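Cyclopenase asqI (PDB 5YY3) is a zinc-dependent cyclopenase of the tyrosinase family that converts 4'-methoxycyclopenin into 4'-methoxyviridicatin during aspoquinolone biosynthesis, releasing methyl isocyanate. Local coordinates at residues G305-V317 with L341-G353. Sequence-based numbering, arbitrary orientation.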
loop_
_atom_site.group_PDB
_atom_site.type_symbol
_atom_site.label_atom_id
_atom_site.label_comp_id
_atom_site.label_asym_id
_atom_site.label_seq_id
_atom_site.Cartn_x
_atom_site.Cartn_y
_atom_site.Cartn_z
ATOM N N GLY A 305 25.474 9.644 -38.172
ATOM C CA GLY A 305 24.976 10.871 -38.771
ATOM C C GLY A 305 24.520 10.747 -40.212
ATOM O O GLY A 305 24.341 11.764 -40.872
ATOM N N GLN A 306 24.347 9.515 -40.700
ATOM C CA GLN A 306 23.845 9.247 -42.056
ATOM C C GLN A 306 22.898 8.064 -42.049
ATOM O O GLN A 306 23.097 7.125 -41.284
ATOM C CB GLN A 306 24.973 8.902 -43.054
ATOM C CG GLN A 306 26.333 9.529 -42.833
ATOM C CD GLN A 306 27.463 8.705 -43.457
ATOM O OE1 GLN A 306 27.260 7.568 -43.909
ATOM N NE2 GLN A 306 28.663 9.270 -43.456
ATOM N N PHE A 307 21.911 8.067 -42.941
ATOM C CA PHE A 307 21.207 6.827 -43.267
ATOM C C PHE A 307 21.650 6.331 -44.654
ATOM O O PHE A 307 21.575 7.068 -45.640
ATOM C CB PHE A 307 19.684 7.018 -43.218
ATOM C CG PHE A 307 19.108 6.989 -41.816
ATOM C CD1 PHE A 307 18.693 5.797 -41.248
ATOM C CD2 PHE A 307 19.008 8.150 -41.065
ATOM C CE1 PHE A 307 18.176 5.762 -39.972
ATOM C CE2 PHE A 307 18.486 8.123 -39.784
ATOM C CZ PHE A 307 18.073 6.929 -39.235
ATOM N N GLU A 308 22.110 5.081 -44.720
ATOM C CA GLU A 308 22.599 4.511 -45.971
ATOM C C GLU A 308 21.507 4.430 -47.021
ATOM O O GLU A 308 20.349 4.106 -46.739
ATOM C CB GLU A 308 23.206 3.117 -45.755
ATOM C CG GLU A 308 24.502 3.122 -44.950
ATOM C CD GLU A 308 25.502 4.148 -45.444
ATOM O OE1 GLU A 308 25.779 4.181 -46.666
ATOM O OE2 GLU A 308 26.006 4.938 -44.609
ATOM N N THR A 309 21.919 4.734 -48.243
ATOM C CA THR A 309 21.065 4.721 -49.410
ATOM C C THR A 309 21.353 3.407 -50.155
ATOM O O THR A 309 22.312 2.700 -49.841
ATOM C CB THR A 309 21.329 6.011 -50.267
ATOM O OG1 THR A 309 20.623 7.119 -49.685
ATOM C CG2 THR A 309 20.906 5.883 -51.727
ATOM N N THR A 310 20.483 3.053 -51.091
ATOM C CA THR A 310 20.696 1.931 -51.996
ATOM C C THR A 310 21.975 2.068 -52.855
ATOM O O THR A 310 22.487 1.073 -53.378
ATOM C CB THR A 310 19.467 1.771 -52.923
ATOM O OG1 THR A 310 19.404 0.435 -53.424
ATOM C CG2 THR A 310 19.509 2.787 -54.075
ATOM N N SER A 311 22.492 3.287 -53.005
ATOM C CA SER A 311 23.711 3.491 -53.786
ATOM C C SER A 311 24.911 3.850 -52.896
ATOM O O SER A 311 24.904 4.856 -52.177
ATOM C CB SER A 311 23.488 4.563 -54.856
ATOM O OG SER A 311 23.077 5.793 -54.288
ATOM N N LYS A 312 25.943 3.015 -53.006
ATOM C CA LYS A 312 27.070 2.912 -52.069
ATOM C C LYS A 312 27.549 4.179 -51.345
ATOM O O LYS A 312 27.802 4.138 -50.149
ATOM C CB LYS A 312 28.269 2.289 -52.811
ATOM C CG LYS A 312 28.766 3.106 -54.020
ATOM C CD LYS A 312 29.965 2.465 -54.726
ATOM C CE LYS A 312 30.443 3.330 -55.901
ATOM N NZ LYS A 312 31.616 2.753 -56.635
ATOM N N ASP A 313 27.697 5.291 -52.053
ATOM C CA ASP A 313 28.418 6.435 -51.485
ATOM C C ASP A 313 27.612 7.720 -51.465
ATOM O O ASP A 313 28.181 8.803 -51.344
ATOM C CB ASP A 313 29.724 6.681 -52.253
ATOM C CG ASP A 313 30.715 5.536 -52.117
ATOM O OD1 ASP A 313 30.466 4.616 -51.301
ATOM O OD2 ASP A 313 31.740 5.550 -52.837
ATOM N N LYS A 314 26.294 7.610 -51.582
ATOM C CA LYS A 314 25.437 8.783 -51.419
ATOM C C LYS A 314 24.493 8.604 -50.216
ATOM O O LYS A 314 23.276 8.472 -50.378
ATOM C CB LYS A 314 24.644 9.055 -52.703
ATOM C CG LYS A 314 25.514 9.306 -53.939
ATOM C CD LYS A 314 26.443 10.523 -53.780
ATOM C CE LYS A 314 25.705 11.852 -53.960
ATOM N NZ LYS A 314 26.630 13.030 -53.956
ATOM N N PRO A 315 25.058 8.599 -48.999
ATOM C CA PRO A 315 24.200 8.432 -47.834
ATOM C C PRO A 315 23.359 9.668 -47.648
ATOM O O PRO A 315 23.806 10.739 -48.049
ATOM C CB PRO A 315 25.198 8.278 -46.692
ATOM C CG PRO A 315 26.366 9.070 -47.123
ATOM C CD PRO A 315 26.451 8.885 -48.609
ATOM N N LEU A 316 22.168 9.550 -47.073
ATOM C CA LEU A 316 21.489 10.760 -46.641
ATOM C C LEU A 316 22.156 11.288 -45.376
ATOM O O LEU A 316 22.159 10.616 -44.341
ATOM C CB LEU A 316 20.014 10.530 -46.379
ATOM C CG LEU A 316 19.581 11.780 -45.593
ATOM C CD1 LEU A 316 19.146 12.943 -46.500
ATOM C CD2 LEU A 316 18.579 11.483 -44.493
ATOM N N VAL A 317 22.728 12.482 -45.455
ATOM C CA VAL A 317 23.389 13.067 -44.301
ATOM C C VAL A 317 22.385 13.762 -43.391
ATOM O O VAL A 317 21.632 14.636 -43.824
ATOM C CB VAL A 317 24.479 14.058 -44.724
ATOM C CG1 VAL A 317 25.104 14.729 -43.507
ATOM C CG2 VAL A 317 25.542 13.341 -45.534
ATOM N N LEU A 341 13.302 13.512 -51.504
ATOM C CA LEU A 341 14.267 14.538 -51.111
ATOM C C LEU A 341 15.713 14.135 -51.381
ATOM O O LEU A 341 16.638 14.901 -51.103
ATOM C CB LEU A 341 14.100 14.858 -49.631
ATOM C CG LEU A 341 12.806 15.607 -49.362
ATOM C CD1 LEU A 341 12.554 15.743 -47.872
ATOM C CD2 LEU A 341 12.909 16.966 -50.038
ATOM N N LEU A 342 15.906 12.937 -51.923
ATOM C CA LEU A 342 17.237 12.370 -52.044
ATOM C C LEU A 342 17.764 12.443 -53.475
ATOM O O LEU A 342 18.698 11.711 -53.840
ATOM C CB LEU A 342 17.240 10.917 -51.560
ATOM C CG LEU A 342 16.719 10.624 -50.145
ATOM C CD1 LEU A 342 16.942 9.156 -49.784
ATOM C CD2 LEU A 342 17.345 11.534 -49.098
ATOM N N GLY A 343 17.155 13.325 -54.271
ATOM C CA GLY A 343 17.583 13.598 -55.638
ATOM C C GLY A 343 17.908 12.408 -56.528
ATOM O O GLY A 343 18.975 12.359 -57.146
ATOM N N GLY A 344 16.994 11.446 -56.591
ATOM C CA GLY A 344 17.179 10.276 -57.431
ATOM C C GLY A 344 17.769 9.076 -56.712
ATOM O O GLY A 344 18.181 8.106 -57.351
ATOM N N CYS A 345 17.814 9.136 -55.385
ATOM C CA CYS A 345 18.324 8.016 -54.596
ATOM C C CYS A 345 17.259 7.438 -53.664
ATOM O O CYS A 345 16.274 8.103 -53.348
ATOM C CB CYS A 345 19.553 8.447 -53.795
ATOM S SG CYS A 345 21.119 8.293 -54.712
ATOM N N SER A 346 17.450 6.194 -53.236
ATOM C CA SER A 346 16.488 5.540 -52.355
ATOM C C SER A 346 17.103 5.091 -51.024
ATOM O O SER A 346 18.217 4.563 -50.985
ATOM C CB SER A 346 15.856 4.340 -53.065
ATOM O OG SER A 346 15.065 4.768 -54.158
ATOM N N LEU A 347 16.366 5.300 -49.936
ATOM C CA LEU A 347 16.789 4.816 -48.623
ATOM C C LEU A 347 16.777 3.299 -48.599
ATOM O O LEU A 347 15.887 2.681 -49.185
ATOM C CB LEU A 347 15.887 5.372 -47.519
ATOM C CG LEU A 347 16.100 6.838 -47.123
ATOM C CD1 LEU A 347 14.932 7.348 -46.305
ATOM C CD2 LEU A 347 17.431 7.057 -46.375
ATOM N N ASP A 348 17.764 2.705 -47.926
ATOM C CA ASP A 348 17.909 1.243 -47.851
ATOM C C ASP A 348 16.897 0.592 -46.876
ATOM O O ASP A 348 17.184 0.409 -45.689
ATOM C CB ASP A 348 19.347 0.895 -47.444
ATOM C CG ASP A 348 19.677 -0.580 -47.615
ATOM O OD1 ASP A 348 18.744 -1.380 -47.863
ATOM O OD2 ASP A 348 20.876 -0.935 -47.495
ATOM N N GLU A 349 15.724 0.239 -47.398
ATOM C CA GLU A 349 14.644 -0.338 -46.599
ATOM C C GLU A 349 14.981 -1.700 -46.007
ATOM O O GLU A 349 14.296 -2.177 -45.114
ATOM C CB GLU A 349 13.373 -0.473 -47.439
ATOM C CG GLU A 349 13.073 0.752 -48.279
ATOM C CD GLU A 349 11.673 0.729 -48.849
ATOM O OE1 GLU A 349 10.925 -0.219 -48.526
ATOM O OE2 GLU A 349 11.320 1.669 -49.601
ATOM N N GLU A 350 16.019 -2.345 -46.513
ATOM C CA GLU A 350 16.393 -3.639 -45.967
ATOM C C GLU A 350 17.173 -3.433 -44.683
ATOM O O GLU A 350 17.102 -4.235 -43.767
ATOM C CB GLU A 350 17.213 -4.450 -46.982
ATOM C CG GLU A 350 16.393 -4.868 -48.211
ATOM C CD GLU A 350 15.278 -5.850 -47.858
ATOM O OE1 GLU A 350 15.483 -6.660 -46.926
ATOM O OE2 GLU A 350 14.191 -5.795 -48.487
ATOM N N ARG A 351 17.911 -2.335 -44.622
ATOM C CA ARG A 351 18.752 -2.062 -43.476
ATOM C C ARG A 351 17.927 -1.497 -42.295
ATOM O O ARG A 351 18.116 -1.908 -41.142
ATOM C CB ARG A 351 19.882 -1.104 -43.870
ATOM C CG ARG A 351 20.984 -1.033 -42.834
ATOM C CD ARG A 351 22.204 -0.290 -43.329
ATOM N NE ARG A 351 22.506 -0.622 -44.718
ATOM C CZ ARG A 351 23.700 -0.452 -45.284
ATOM N NH1 ARG A 351 24.713 0.019 -44.566
ATOM N NH2 ARG A 351 23.884 -0.764 -46.564
ATOM N N TYR A 352 16.994 -0.588 -42.578
ATOM C CA TYR A 352 16.253 0.079 -41.508
ATOM C C TYR A 352 14.801 -0.414 -41.346
ATOM O O TYR A 352 14.201 -0.242 -40.280
ATOM C CB TYR A 352 16.304 1.597 -41.735
ATOM C CG TYR A 352 17.730 2.074 -41.944
ATOM C CD1 TYR A 352 18.663 1.993 -40.919
ATOM C CD2 TYR A 352 18.156 2.557 -43.180
ATOM C CE1 TYR A 352 19.982 2.408 -41.112
ATOM C CE2 TYR A 352 19.473 2.974 -43.382
ATOM C CZ TYR A 352 20.372 2.899 -42.344
ATOM O OH TYR A 352 21.670 3.295 -42.522
ATOM N N GLY A 353 14.236 -1.021 -42.386
ATOM C CA GLY A 353 12.950 -1.695 -42.271
ATOM C C GLY A 353 11.732 -0.843 -41.956
ATOM O O GLY A 353 11.640 0.328 -42.352
#
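L342 begins the contact by laying its CD2 against CD1 of L316 at 3.5 Å, the two side chains crossing at about a right angle. C345 then covers the methyl of T309, its CB 3.6 Å from T309 CG2, while its SG reaches S311 OG, a buried hydroxyl that finds no hydrogen-bonding partner. At S346 the backbones join: S346 O accepts from T310 N at 2.7 Å, almost in line with its C=O bond. Past L347, whose CD2 packs on CB of F307, the N-H of D348 bonds to E308 O, completing a single bridge centred on T309 and L347. D348 also caps the short helix 349-352, and its OD2 takes both NE and NH2 of R351 in a side-on salt bridge. That grip helps fix the guanidinium, one face of which lies on E308 CB, 3.6 Å above its plane. Y352 presents a ring face to the edge of F307 in a T-shaped pair, planes 75° apart, and R351 CB covers the opposite face. Y352 OH accepts the N-H of E308, 2.9 Å from E308 N, anchoring phenol to backbone. I330 of helix 323-331 and A301 of helix 288-304 flank both aromatic rings. Away from the zinc site, the contact illustrates how an isolated beta bridge, reinforced by side-chain packing, can fasten a two-stranded antiparallel hairpin to a helix-capping loop, here within the hemocyanin-like domain.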